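Local coordinates for protein thiol peroxidase (Mycobacterium tuberculosis, PDB 1XVQ) that reduces hydrogen peroxide and organic hydroperoxides to water and alcohols at the expense of thioredoxin, probably protecting the cell against oxidative stress, at residues A[27-31]-A[104-109]. Sequence-based numbering, arbitrary orientation.
Sequences FTLTG and ASAFRD
T30 and S105 face each other as a hydrogen-bonded antiparallel pair, a single bridge of two nearly straight bonds (162° and 174°): T30 N to S105 O at 2.9 Å and S105 N to T30 O at 2.9 Å. The T30 side chain also points toward the loop 104-109. Its OG1 lies anti to the carbonyl carbon (chi1 -60°) and accepts a weak, bent bond from R108 NE, which leaves CG2 to meet the edge of the F107 ring at CE2, 4.0 Å away. A water joins strand and loop, 2.8 Å from T30 OG1; it donates to S105 O and D109 OD1 and accepts from R108 N. Next to the bridge, L29 packs CD1 against A104 CB at 3.8 Å and CD2 against A106 CB and the D109 carboxylate. T28 O abuts D109 CB at 3.1 Å but, an acceptor like OD1, offers the carboxylate no bond; the water and F111 N, which donates to OD2, do. S105 OG accepts from F107 N in an ST turn and also bonds D84 O. Strand 28-30, paired antiparallel with strand 36-38, is thereby joined to the loop leading into helix 111-114. S105 O takes two donors, T30 N and the water, so bridge and side chains share one polar network.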
# COMPACT_ATOMS: atom_id res chain seq x y z
N PHE A 27 -4.38 2.34 -11.67
CA PHE A 27 -5.27 1.66 -10.72
C PHE A 27 -6.57 2.40 -10.58
O PHE A 27 -6.66 3.61 -10.87
CB PHE A 27 -4.61 1.47 -9.34
CG PHE A 27 -4.15 2.75 -8.71
CD1 PHE A 27 -5.06 3.61 -8.10
CD2 PHE A 27 -2.80 3.08 -8.70
CE1 PHE A 27 -4.63 4.80 -7.49
CE2 PHE A 27 -2.37 4.26 -8.09
CZ PHE A 27 -3.27 5.11 -7.49
N THR A 28 -7.59 1.67 -10.16
CA THR A 28 -8.92 2.21 -9.93
C THR A 28 -9.43 1.60 -8.62
O THR A 28 -10.18 0.61 -8.63
CB THR A 28 -9.87 1.83 -11.08
OG1 THR A 28 -9.91 0.41 -11.21
CG2 THR A 28 -9.39 2.43 -12.41
N LEU A 29 -9.04 2.20 -7.51
CA LEU A 29 -9.43 1.72 -6.19
C LEU A 29 -10.80 2.29 -5.83
O LEU A 29 -11.37 3.05 -6.61
CB LEU A 29 -8.38 2.17 -5.16
CG LEU A 29 -7.02 1.47 -5.35
CD1 LEU A 29 -5.92 2.23 -4.61
CD2 LEU A 29 -7.11 0.03 -4.84
N THR A 30 -11.35 1.88 -4.70
CA THR A 30 -12.66 2.36 -4.27
C THR A 30 -12.51 3.19 -3.00
O THR A 30 -11.85 2.78 -2.04
CB THR A 30 -13.63 1.19 -4.00
OG1 THR A 30 -13.78 0.43 -5.20
CG2 THR A 30 -15.02 1.71 -3.58
N GLY A 31 -13.14 4.36 -3.02
CA GLY A 31 -13.08 5.26 -1.88
C GLY A 31 -14.19 5.10 -0.88
O GLY A 31 -15.11 4.28 -1.06
N ALA A 104 -8.00 3.62 0.86
CA ALA A 104 -8.55 3.24 -0.43
C ALA A 104 -8.64 1.72 -0.37
O ALA A 104 -7.71 1.06 0.08
CB ALA A 104 -7.65 3.66 -1.56
N SER A 105 -9.75 1.19 -0.85
CA SER A 105 -10.01 -0.25 -0.81
C SER A 105 -9.86 -0.91 -2.18
O SER A 105 -10.35 -0.40 -3.18
CB SER A 105 -11.43 -0.48 -0.27
OG SER A 105 -11.83 -1.83 -0.43
N ALA A 106 -9.21 -2.08 -2.20
CA ALA A 106 -9.01 -2.86 -3.42
C ALA A 106 -10.03 -4.01 -3.52
O ALA A 106 -9.80 -4.94 -4.28
CB ALA A 106 -7.58 -3.48 -3.42
N PHE A 107 -11.13 -3.93 -2.79
CA PHE A 107 -12.07 -5.05 -2.76
C PHE A 107 -12.68 -5.44 -4.11
O PHE A 107 -13.01 -6.61 -4.31
CB PHE A 107 -13.16 -4.81 -1.70
CG PHE A 107 -14.40 -4.12 -2.21
CD1 PHE A 107 -15.48 -4.85 -2.68
CD2 PHE A 107 -14.48 -2.73 -2.18
CE1 PHE A 107 -16.65 -4.21 -3.12
CE2 PHE A 107 -15.65 -2.07 -2.61
CZ PHE A 107 -16.73 -2.82 -3.07
N ARG A 108 -12.79 -4.49 -5.04
CA ARG A 108 -13.36 -4.83 -6.34
C ARG A 108 -12.55 -4.39 -7.56
O ARG A 108 -13.10 -4.14 -8.63
CB ARG A 108 -14.82 -4.30 -6.42
CG ARG A 108 -14.94 -2.78 -6.33
CD ARG A 108 -16.40 -2.33 -6.54
NE ARG A 108 -16.56 -0.89 -6.35
CZ ARG A 108 -17.68 -0.31 -5.90
NH1 ARG A 108 -18.74 -1.05 -5.58
NH2 ARG A 108 -17.74 1.01 -5.79
N ASP A 109 -11.22 -4.37 -7.43
CA ASP A 109 -10.40 -4.00 -8.56
C ASP A 109 -9.14 -4.85 -8.51
O ASP A 109 -8.90 -5.59 -7.54
CB ASP A 109 -10.07 -2.50 -8.56
CG ASP A 109 -9.16 -2.10 -7.44
OD1 ASP A 109 -9.65 -1.81 -6.33
OD2 ASP A 109 -7.94 -2.10 -7.68
O HOH W 1 -12.02 -1.69 -5.21